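Pbp related beta-lactamase (Pyrococcus abyssi, PDB 2QMI) probably hydrolyses peptide bonds, acting as a self-compartmentalizing octameric archaeal peptidase related to penicillin-binding proteins and serine beta-lactamases. Local coordinates at residues A150-P154 with G155-F159; L92-G96 with E97-V101; K71-E75 with G76-L80; E282-Y286 with G287-Y291. All coordinates share one frame; numbering follows the deposited sequence.

Contact 1: A150-P154 with G155-F159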
loop_
_atom_site.group_PDB
_atom_site.type_symbol
_atom_site.label_atom_id
_atom_site.label_comp_id
_atom_site.label_asym_id
_atom_site.label_seq_id
_atom_site.Cartn_x
_atom_site.Cartn_y
_atom_site.Cartn_z
ATOM N N ALA A 150 11.994 -14.442 -43.454
ATOM C CA ALA A 150 13.388 -14.737 -43.791
ATOM C C ALA A 150 14.262 -13.484 -43.871
ATOM O O ALA A 150 13.786 -12.404 -44.222
ATOM C CB ALA A 150 13.448 -15.496 -45.107
ATOM N N VAL A 151 15.542 -13.640 -43.543
ATOM C CA VAL A 151 16.488 -12.531 -43.576
ATOM C C VAL A 151 17.728 -12.882 -44.397
ATOM O O VAL A 151 18.471 -11.997 -44.816
ATOM C CB VAL A 151 16.922 -12.137 -42.160
ATOM C CG1 VAL A 151 15.719 -11.655 -41.374
ATOM C CG2 VAL A 151 17.572 -13.331 -41.464
ATOM N N ALA A 152 17.946 -14.176 -44.628
ATOM C CA ALA A 152 19.085 -14.627 -45.425
ATOM C C ALA A 152 18.635 -15.782 -46.320
ATOM O O ALA A 152 17.559 -16.345 -46.116
ATOM C CB ALA A 152 20.231 -15.081 -44.508
ATOM N N LYS A 153 19.453 -16.126 -47.315
ATOM C CA LYS A 153 19.133 -17.232 -48.216
ATOM C C LYS A 153 19.334 -18.539 -47.469
ATOM O O LYS A 153 20.135 -18.610 -46.545
ATOM C CB LYS A 153 20.053 -17.232 -49.445
ATOM C CG LYS A 153 19.812 -16.094 -50.418
ATOM C CD LYS A 153 20.802 -16.124 -51.572
ATOM C CE LYS A 153 20.653 -14.880 -52.444
ATOM N NZ LYS A 153 21.720 -14.786 -53.494
ATOM N N PRO A 154 18.602 -19.591 -47.862
ATOM C CA PRO A 154 18.723 -20.896 -47.214
ATOM C C PRO A 154 20.177 -21.373 -47.147
ATOM O O PRO A 154 20.904 -21.320 -48.142
ATOM C CB PRO A 154 17.875 -21.795 -48.108
ATOM C CG PRO A 154 16.779 -20.875 -48.544
ATOM C CD PRO A 154 17.536 -19.609 -48.881
ATOM N N GLY A 155 20.597 -21.826 -45.971
ATOM C CA GLY A 155 21.946 -22.329 -45.814
ATOM C C GLY A 155 23.046 -21.336 -45.504
ATOM O O GLY A 155 24.190 -21.740 -45.318
ATOM N N GLU A 156 22.728 -20.050 -45.443
ATOM C CA GLU A 156 23.750 -19.054 -45.142
ATOM C C GLU A 156 23.905 -18.777 -43.646
ATOM O O GLU A 156 25.010 -18.479 -43.190
ATOM C CB GLU A 156 23.464 -17.738 -45.890
ATOM C CG GLU A 156 23.364 -17.897 -47.417
ATOM C CD GLU A 156 23.366 -16.569 -48.172
ATOM O OE1 GLU A 156 22.760 -15.594 -47.676
ATOM O OE2 GLU A 156 23.968 -16.505 -49.274
ATOM N N ARG A 157 22.822 -18.875 -42.875
ATOM C CA ARG A 157 22.907 -18.605 -41.436
ATOM C C ARG A 157 22.109 -19.544 -40.538
ATOM O O ARG A 157 21.167 -20.200 -40.975
ATOM C CB ARG A 157 22.497 -17.152 -41.137
ATOM C CG ARG A 157 23.529 -16.127 -41.583
ATOM C CD ARG A 157 23.113 -14.711 -41.240
ATOM N NE ARG A 157 22.988 -14.486 -39.805
ATOM C CZ ARG A 157 22.731 -13.296 -39.263
ATOM N NH1 ARG A 157 22.579 -12.232 -40.045
ATOM N NH2 ARG A 157 22.615 -13.169 -37.942
ATOM N N PHE A 158 22.500 -19.585 -39.266
ATOM C CA PHE A 158 21.858 -20.436 -38.275
ATOM C C PHE A 158 20.915 -19.663 -37.352
ATOM O O PHE A 158 21.312 -18.708 -36.693
ATOM C CB PHE A 158 22.932 -21.145 -37.435
ATOM C CG PHE A 158 22.379 -22.067 -36.373
ATOM C CD1 PHE A 158 22.014 -23.373 -36.685
ATOM C CD2 PHE A 158 22.205 -21.620 -35.064
ATOM C CE1 PHE A 158 21.486 -24.220 -35.712
ATOM C CE2 PHE A 158 21.673 -22.466 -34.080
ATOM C CZ PHE A 158 21.313 -23.767 -34.410
ATOM N N PHE A 159 19.655 -20.074 -37.329
ATOM C CA PHE A 159 18.650 -19.478 -36.458
ATOM C C PHE A 159 17.865 -20.670 -35.919
ATOM O O PHE A 159 17.225 -21.380 -36.686
ATOM C CB PHE A 159 17.697 -18.551 -37.237
ATOM C CG PHE A 159 18.324 -17.259 -37.702
ATOM C CD1 PHE A 159 18.700 -16.278 -36.787
ATOM C CD2 PHE A 159 18.530 -17.016 -39.062
ATOM C CE1 PHE A 159 19.270 -15.080 -37.216
ATOM C CE2 PHE A 159 19.103 -15.811 -39.501
ATOM C CZ PHE A 159 19.472 -14.848 -38.575
HETATM O O HOH W 1 20.283 -18.835 -43.891
#

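Contact 2: L92-G96 with E97-V101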
loop_
_atom_site.group_PDB
_atom_site.type_symbol
_atom_site.label_atom_id
_atom_site.label_comp_id
_atom_site.label_asym_id
_atom_site.label_seq_id
_atom_site.Cartn_x
_atom_site.Cartn_y
_atom_site.Cartn_z
ATOM N N LEU A 92 7.739 -21.662 -49.022
ATOM C CA LEU A 92 9.086 -21.613 -48.440
ATOM C C LEU A 92 10.161 -21.534 -49.531
ATOM O O LEU A 92 10.896 -22.495 -49.764
ATOM C CB LEU A 92 9.349 -22.851 -47.579
ATOM C CG LEU A 92 8.666 -22.995 -46.215
ATOM C CD1 LEU A 92 9.079 -24.310 -45.586
ATOM C CD2 LEU A 92 9.063 -21.846 -45.301
ATOM N N ARG A 93 10.244 -20.388 -50.195
ATOM C CA ARG A 93 11.215 -20.175 -51.263
ATOM C C ARG A 93 11.655 -18.718 -51.169
ATOM O O ARG A 93 11.572 -17.966 -52.140
ATOM C CB ARG A 93 10.558 -20.453 -52.627
ATOM C CG ARG A 93 11.536 -20.600 -53.797
ATOM C CD ARG A 93 10.821 -20.710 -55.154
ATOM N NE ARG A 93 9.983 -21.904 -55.276
ATOM C CZ ARG A 93 10.448 -23.140 -55.432
ATOM N NH1 ARG A 93 11.753 -23.365 -55.494
ATOM N NH2 ARG A 93 9.608 -24.159 -55.517
ATOM N N PRO A 94 12.142 -18.299 -49.991
ATOM C CA PRO A 94 12.580 -16.910 -49.807
ATOM C C PRO A 94 13.696 -16.496 -50.764
ATOM O O PRO A 94 14.616 -17.265 -51.026
ATOM C CB PRO A 94 13.023 -16.887 -48.349
ATOM C CG PRO A 94 13.589 -18.272 -48.170
ATOM C CD PRO A 94 12.523 -19.123 -48.831
ATOM N N PHE A 95 13.608 -15.277 -51.281
ATOM C CA PHE A 95 14.620 -14.776 -52.206
ATOM C C PHE A 95 14.784 -15.718 -53.396
ATOM O O PHE A 95 15.885 -15.896 -53.914
ATOM C CB PHE A 95 15.960 -14.604 -51.477
ATOM C CG PHE A 95 15.879 -13.703 -50.279
ATOM C CD1 PHE A 95 15.585 -12.345 -50.430
ATOM C CD2 PHE A 95 16.055 -14.214 -48.994
ATOM C CE1 PHE A 95 15.464 -11.507 -49.316
ATOM C CE2 PHE A 95 15.936 -13.386 -47.866
ATOM C CZ PHE A 95 15.638 -12.028 -48.028
ATOM N N GLY A 96 13.680 -16.331 -53.808
ATOM C CA GLY A 96 13.705 -17.232 -54.943
ATOM C C GLY A 96 14.394 -18.579 -54.789
ATOM O O GLY A 96 14.346 -19.390 -55.713
ATOM N N GLU A 97 15.035 -18.825 -53.651
ATOM C CA GLU A 97 15.723 -20.096 -53.417
ATOM C C GLU A 97 14.940 -20.993 -52.450
ATOM O O GLU A 97 14.516 -20.553 -51.382
ATOM C CB GLU A 97 17.129 -19.842 -52.854
ATOM C CG GLU A 97 18.144 -19.291 -53.855
ATOM C CD GLU A 97 18.363 -20.232 -55.036
ATOM O OE1 GLU A 97 18.342 -21.464 -54.816
ATOM O OE2 GLU A 97 18.563 -19.740 -56.175
ATOM N N PRO A 98 14.749 -22.273 -52.815
ATOM C CA PRO A 98 14.020 -23.259 -52.007
ATOM C C PRO A 98 14.650 -23.735 -50.693
ATOM O O PRO A 98 15.860 -23.946 -50.599
ATOM C CB PRO A 98 13.825 -24.416 -52.983
ATOM C CG PRO A 98 15.062 -24.331 -53.838
ATOM C CD PRO A 98 15.129 -22.850 -54.115
ATOM N N VAL A 99 13.804 -23.909 -49.679
ATOM C CA VAL A 99 14.241 -24.411 -48.380
ATOM C C VAL A 99 14.141 -25.934 -48.487
ATOM O O VAL A 99 13.099 -26.463 -48.880
ATOM C CB VAL A 99 13.317 -23.923 -47.234
ATOM C CG1 VAL A 99 13.643 -24.670 -45.952
ATOM C CG2 VAL A 99 13.478 -22.423 -47.027
ATOM N N THR A 100 15.218 -26.637 -48.143
ATOM C CA THR A 100 15.236 -28.099 -48.237
ATOM C C THR A 100 15.139 -28.793 -46.883
ATOM O O THR A 100 15.275 -28.152 -45.836
ATOM C CB THR A 100 16.523 -28.592 -48.902
ATOM O OG1 THR A 100 17.630 -28.311 -48.040
ATOM C CG2 THR A 100 16.735 -27.902 -50.246
ATOM N N VAL A 101 14.921 -30.108 -46.912
ATOM C CA VAL A 101 14.825 -30.906 -45.691
ATOM C C VAL A 101 16.115 -30.747 -44.884
ATOM O O VAL A 101 16.113 -30.803 -43.653
ATOM C CB VAL A 101 14.632 -32.410 -46.009
ATOM C CG1 VAL A 101 14.526 -33.206 -44.712
ATOM C CG2 VAL A 101 13.384 -32.610 -46.857
HETATM O O HOH W 2 10.831 -25.557 -50.034
#

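Contact 3: K71-E75 with G76-L80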
loop_
_atom_site.group_PDB
_atom_site.type_symbol
_atom_site.label_atom_id
_atom_site.label_comp_id
_atom_site.label_asym_id
_atom_site.label_seq_id
_atom_site.Cartn_x
_atom_site.Cartn_y
_atom_site.Cartn_z
ATOM N N LYS A 71 15.969 -42.505 -41.641
ATOM C CA LYS A 71 15.413 -43.797 -42.009
ATOM C C LYS A 71 14.684 -43.710 -43.347
ATOM O O LYS A 71 14.990 -44.452 -44.286
ATOM C CB LYS A 71 14.451 -44.282 -40.923
ATOM C CG LYS A 71 14.114 -45.764 -41.022
ATOM C CD LYS A 71 13.449 -46.258 -39.750
ATOM C CE LYS A 71 13.155 -47.744 -39.829
ATOM N NZ LYS A 71 12.256 -48.038 -40.976
ATOM N N LEU A 72 13.732 -42.787 -43.430
ATOM C CA LEU A 72 12.959 -42.604 -44.649
ATOM C C LEU A 72 13.854 -42.286 -45.847
ATOM O O LEU A 72 13.534 -42.659 -46.973
ATOM C CB LEU A 72 11.920 -41.495 -44.448
ATOM C CG LEU A 72 10.873 -41.775 -43.365
ATOM C CD1 LEU A 72 10.037 -40.527 -43.120
ATOM C CD2 LEU A 72 9.993 -42.954 -43.787
ATOM N N VAL A 73 14.971 -41.602 -45.608
ATOM C CA VAL A 73 15.900 -41.268 -46.689
ATOM C C VAL A 73 16.625 -42.538 -47.148
ATOM O O VAL A 73 16.752 -42.815 -48.345
ATOM C CB VAL A 73 16.934 -40.227 -46.224
ATOM C CG1 VAL A 73 17.937 -39.939 -47.336
ATOM C CG2 VAL A 73 16.215 -38.947 -45.833
ATOM N N GLU A 74 17.095 -43.309 -46.177
ATOM C CA GLU A 74 17.786 -44.550 -46.454
ATOM C C GLU A 74 16.888 -45.532 -47.192
ATOM O O GLU A 74 17.369 -46.366 -47.954
ATOM C CB GLU A 74 18.256 -45.175 -45.147
ATOM C CG GLU A 74 18.619 -46.622 -45.264
ATOM C CD GLU A 74 19.611 -47.037 -44.208
ATOM O OE1 GLU A 74 19.398 -46.685 -43.023
ATOM O OE2 GLU A 74 20.598 -47.713 -44.565
ATOM N N GLU A 75 15.584 -45.442 -46.959
ATOM C CA GLU A 75 14.635 -46.334 -47.615
ATOM C C GLU A 75 14.098 -45.720 -48.910
ATOM O O GLU A 75 13.157 -46.238 -49.521
ATOM C CB GLU A 75 13.493 -46.671 -46.650
ATOM C CG GLU A 75 13.854 -47.777 -45.658
ATOM C CD GLU A 75 12.938 -47.824 -44.437
ATOM O OE1 GLU A 75 11.759 -47.427 -44.551
ATOM O OE2 GLU A 75 13.399 -48.271 -43.360
ATOM N N GLY A 76 14.712 -44.616 -49.325
ATOM C CA GLY A 76 14.299 -43.951 -50.548
ATOM C C GLY A 76 13.032 -43.124 -50.435
ATOM O O GLY A 76 12.572 -42.567 -51.427
ATOM N N GLY A 77 12.470 -43.044 -49.231
ATOM C CA GLY A 77 11.255 -42.280 -49.016
ATOM C C GLY A 77 11.345 -40.849 -49.516
ATOM O O GLY A 77 10.338 -40.258 -49.897
ATOM N N LEU A 78 12.549 -40.282 -49.504
ATOM C CA LEU A 78 12.742 -38.921 -49.976
ATOM C C LEU A 78 14.221 -38.579 -50.047
ATOM O O LEU A 78 15.076 -39.430 -49.818
ATOM C CB LEU A 78 12.024 -37.923 -49.055
ATOM C CG LEU A 78 12.733 -37.249 -47.873
ATOM C CD1 LEU A 78 11.811 -36.167 -47.320
ATOM C CD2 LEU A 78 13.086 -38.248 -46.789
ATOM N N SER A 79 14.512 -37.323 -50.369
ATOM C CA SER A 79 15.885 -36.846 -50.475
ATOM C C SER A 79 16.100 -35.665 -49.516
ATOM O O SER A 79 15.185 -34.878 -49.282
ATOM C CB SER A 79 16.178 -36.417 -51.919
ATOM O OG SER A 79 17.511 -35.939 -52.053
ATOM N N LEU A 80 17.304 -35.554 -48.960
ATOM C CA LEU A 80 17.624 -34.474 -48.034
ATOM C C LEU A 80 17.674 -33.121 -48.744
ATOM O O LEU A 80 17.572 -32.080 -48.105
ATOM C CB LEU A 80 18.974 -34.728 -47.361
ATOM C CG LEU A 80 19.108 -35.945 -46.447
ATOM C CD1 LEU A 80 20.543 -36.036 -45.938
ATOM C CD2 LEU A 80 18.123 -35.835 -45.273
HETATM O O HOH W 3 16.806 -41.163 -50.584
#

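Contact 4: E282-Y286 with G287-Y291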
loop_
_atom_site.group_PDB
_atom_site.type_symbol
_atom_site.label_atom_id
_atom_site.label_comp_id
_atom_site.label_asym_id
_atom_site.label_seq_id
_atom_site.Cartn_x
_atom_site.Cartn_y
_atom_site.Cartn_z
ATOM N N GLU A 282 31.786 -25.158 -31.694
ATOM C CA GLU A 282 30.647 -26.068 -31.722
ATOM C C GLU A 282 29.717 -25.693 -32.871
ATOM O O GLU A 282 29.579 -24.520 -33.208
ATOM C CB GLU A 282 29.877 -26.043 -30.390
ATOM C CG GLU A 282 29.976 -24.761 -29.609
ATOM C CD GLU A 282 31.195 -24.721 -28.694
ATOM O OE1 GLU A 282 31.338 -25.625 -27.840
ATOM O OE2 GLU A 282 32.001 -23.776 -28.828
ATOM N N GLY A 283 29.093 -26.700 -33.474
ATOM C CA GLY A 283 28.188 -26.465 -34.582
ATOM C C GLY A 283 26.912 -27.279 -34.454
ATOM O O GLY A 283 26.599 -27.793 -33.377
ATOM N N TYR A 284 26.171 -27.398 -35.550
ATOM C CA TYR A 284 24.925 -28.145 -35.540
ATOM C C TYR A 284 24.903 -29.203 -36.638
ATOM O O TYR A 284 25.279 -28.940 -37.781
ATOM C CB TYR A 284 23.727 -27.196 -35.727
ATOM C CG TYR A 284 22.448 -27.682 -35.063
ATOM C CD1 TYR A 284 22.236 -27.495 -33.696
ATOM C CD2 TYR A 284 21.462 -28.351 -35.796
ATOM C CE1 TYR A 284 21.074 -27.963 -33.069
ATOM C CE2 TYR A 284 20.294 -28.827 -35.180
ATOM C CZ TYR A 284 20.110 -28.631 -33.817
ATOM O OH TYR A 284 18.978 -29.112 -33.196
ATOM N N GLY A 285 24.471 -30.403 -36.263
ATOM C CA GLY A 285 24.353 -31.501 -37.202
ATOM C C GLY A 285 22.867 -31.709 -37.440
ATOM O O GLY A 285 22.162 -30.759 -37.762
ATOM N N TYR A 286 22.376 -32.934 -37.286
ATOM C CA TYR A 286 20.949 -33.190 -37.475
ATOM C C TYR A 286 20.254 -33.423 -36.126
ATOM O O TYR A 286 20.283 -34.534 -35.585
ATOM C CB TYR A 286 20.733 -34.397 -38.396
ATOM C CG TYR A 286 21.093 -34.151 -39.849
ATOM C CD1 TYR A 286 21.247 -32.857 -40.347
ATOM C CD2 TYR A 286 21.247 -35.216 -40.736
ATOM C CE1 TYR A 286 21.547 -32.631 -41.686
ATOM C CE2 TYR A 286 21.545 -35.004 -42.077
ATOM C CZ TYR A 286 21.696 -33.711 -42.548
ATOM O OH TYR A 286 21.994 -33.496 -43.884
ATOM N N GLY A 287 19.632 -32.370 -35.592
ATOM C CA GLY A 287 18.950 -32.476 -34.309
ATOM C C GLY A 287 19.967 -32.858 -33.250
ATOM O O GLY A 287 19.670 -33.577 -32.298
ATOM N N LEU A 288 21.186 -32.364 -33.427
ATOM C CA LEU A 288 22.275 -32.683 -32.519
ATOM C C LEU A 288 23.330 -31.587 -32.554
ATOM O O LEU A 288 23.738 -31.143 -33.633
ATOM C CB LEU A 288 22.898 -34.009 -32.953
ATOM C CG LEU A 288 22.986 -35.207 -32.008
ATOM C CD1 LEU A 288 21.727 -35.362 -31.170
ATOM C CD2 LEU A 288 23.239 -36.453 -32.869
ATOM N N ILE A 289 23.776 -31.157 -31.376
ATOM C CA ILE A 289 24.796 -30.122 -31.287
ATOM C C ILE A 289 26.169 -30.799 -31.307
ATOM O O ILE A 289 26.355 -31.869 -30.716
ATOM C CB ILE A 289 24.624 -29.289 -30.003
ATOM C CG1 ILE A 289 23.232 -28.648 -29.996
ATOM C CG2 ILE A 289 25.702 -28.215 -29.925
ATOM C CD1 ILE A 289 22.935 -27.809 -28.761
ATOM N N ILE A 290 27.129 -30.185 -31.991
ATOM C CA ILE A 290 28.461 -30.772 -32.099
ATOM C C ILE A 290 29.500 -29.975 -31.315
ATOM O O ILE A 290 29.594 -28.761 -31.470
ATOM C CB ILE A 290 28.871 -30.864 -33.592
ATOM C CG1 ILE A 290 27.712 -31.456 -34.402
ATOM C CG2 ILE A 290 30.117 -31.730 -33.760
ATOM C CD1 ILE A 290 27.195 -32.792 -33.868
ATOM N N TYR A 291 30.269 -30.662 -30.471
ATOM C CA TYR A 291 31.310 -30.026 -29.650
ATOM C C TYR A 291 32.681 -30.628 -29.999
ATOM O O TYR A 291 33.093 -31.614 -29.399
ATOM C CB TYR A 291 31.053 -30.281 -28.158
ATOM C CG TYR A 291 29.681 -29.907 -27.620
ATOM C CD1 TYR A 291 29.484 -28.725 -26.893
ATOM C CD2 TYR A 291 28.597 -30.780 -27.755
ATOM C CE1 TYR A 291 28.243 -28.435 -26.307
ATOM C CE2 TYR A 291 27.351 -30.500 -27.173
ATOM C CZ TYR A 291 27.185 -29.334 -26.453
ATOM O OH TYR A 291 25.967 -29.087 -25.866
#

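Contact 1: A150-P154 with G155-F159
E156 folds back over K153 across a type II beta turn running from K153 to E156, a small example of a side chain bracing the turn that its own backbone closes. The closing bond goes from E156 N to K153 O at 3.2 Å. From there the glutamate can be traced outward. E156 CB and then E156 CG, the latter at 3.4 Å, lie against K153 O. With CG anti to the carbonyl carbon (chi1 -57°) and the chain extended beyond it, E156 CD arrives 3.6 Å from K153 CB. At the tip, E156 OE1 accepts a weak hydrogen bond from K153 N at 3.4 Å and approaches A152 CB, while OE2 rests beside K153 CD. The glutamate thus bonds to both the N-H and the carbonyl of K153, the former only weakly. A water bridges the turn, lying 2.7 Å from both K153 O and R157 N and accepting from the latter. Further along, V151 CG2 packs obliquely on F159 CE2 at 3.5 Å. G155 takes the positive phi of the turn's third position. The whole loop connects helix 136-142 to helix 162-176, and V151, R157 and F159 pack on R443, I438 and E440 of a second subunit.

Contact 2: L92-G96 with E97-V101
R93 and P98 meet where the chain doubles back on itself: the guanidinium NH1 of R93 lies 3.4 Å from P98 CB, with P98 CB meeting the guanidinium obliquely, while R93 CG rests against the E97-P98 peptide. The arginine starts with CG anti to its backbone N (chi1 -166°) and bends at chi3, which curls its head round the ring. On the opposite flank of the fold-back, P94 CD packs against V99 CG2 at 3.9 Å, the two side chains crossing at about a right angle, and L92 CB faces V99 CB at 4.1 Å.

Backbone bonds set this shell in place. V99 N donates to L92 O at 3.2 Å, and a water joins L92 O to V99 O, lying 2.7 Å from the latter, so that L92 O receives two donors. Nearer the bend, E97 N reaches P94 O at 3.1 Å from well above the carbonyl plane, across F95 and G96, both of positive phi. R93 CA adds a CH...O contact to E97 O.

Farther out, E85 forms a salt bridge with R93 NH2, E147 OE1 accepts from R93 N, and the L92 side chain is buried against V84, I111, M146 and L167. T100 caps helix 101-105, its OG1 bonded to H103 N.

Chemically, the arginine divides its work: its charge is probably offset by E85, whereas its carbon chain and one nitrogen serve as packing surface for P98. The prolines bring no N-H to be satisfied, while L92 O holds both V99 N and a water, and R93 N is bonded to E147.

Contact 3: K71-E75 with G76-L80
V73 and L78 supply the apolar part of this helix ending, in which a chain leaving helix 61-74 turns back over the last turn it has made. V73 CG2 is pressed to 3.3 Å from L78 CD2, closer than carbons usually come, and it also touches L80 CD2 at 3.7 Å; one methyl therefore serves two leucines. L78 has a chi1 of 93°, well off a staggered value, which brings CD2 in against the helix and suggests some strain in this tight packing. L72 CB borders the same methyl of L78 more loosely.

Among the backbone bonds, G76 N donates to V73 O at 2.9 Å, from above the carbonyl plane. G77 N also approaches L72 O in a strongly bent, weak and unusually short bond. Together, with G76 at positive phi just after E75, they are consistent with a Schellman motif, the G77 N to L72 O bond being the doubtful part. Water provides a further link, lying 2.8 Å from V73 O and 2.6 Å from L78 O.

The charged interaction links the last helical turn to the residue after it: K71 NZ forms a 2.7 Å salt bridge with the syn lone pair of E75 OE2. E74, by contrast, sends OE2 to S260 OG.

Around this corner, L72 and K71 pack on Y183 of helix 180-189, L78 reaches V101 of helix 101-105, and L80 touches L105 of that helix as well as I69 and M70 of helix 61-74.

Contact 4: E282-Y286 with G287-Y291
Y284, with chi1 at -151° and its CG turned roughly opposite the main-chain nitrogen, swings its ring over the L288 carbonyl, while I289, at chi1 -59°, brings CG1 up beside the same ring. L288 O lies 3.9 Å above the Y284 ring plane, over its centre. Y284 CE1 touches I289 CG1 obliquely at 3.8 Å, and Y284 OH passes 3.5 Å from G287 CA. One tyrosine thus touches G287, L288 and I289 in turn.

The two backbones pair alongside. I290 N donates to G283 O in a nearly straight bond of 2.8 Å (175°), and G283 N returns one to I290 O at 2.9 Å. G285 N reaches L288 O at 2.8 Å almost in line with the carbonyl, so this oxygen meets both an N-H and the ring. G287, at positive phi, lets the chain reverse.

The phenol hydroxyls reach into the surrounding protein: Y284 OH bonds H302 NE2, and Y286 OH bonds H102 ND1. Y284 also packs on K62. This is an antiparallel beta hairpin beside strand 297-305 in the sheet of the serine beta-lactamase and penicillin-binding protein fold; K62, in an apparent SxxK motif, and H302, seemingly opening a K(T/S)G-like one, are consistent with a hairpin bordering the active site.

How the contacts relate
Along the chain the order is contact 3, contact 2, contact 1, contact 4, all within the beta-lactamase-like part. Contacts 1 and 2 are closest, their centres about 10 Å apart, with A150 on P94 and P154 against the 97-98 backbone. V101 and T100 pack against the L80 carbonyl oxygen and tie contact 2 to contact 3, centres about 20 Å apart. The hairpin of contact 4 receives F158 of contact 1 on Y284 and L80 of contact 3 at Y286 OH, although those centres lie about 17 and 21 Å away. Contact 2 thus joins contacts 1 and 3, which do not touch each other, and stays about 6 Å from the hairpin at the nearest atoms, while contact 1 also reaches another subunit of the octamer.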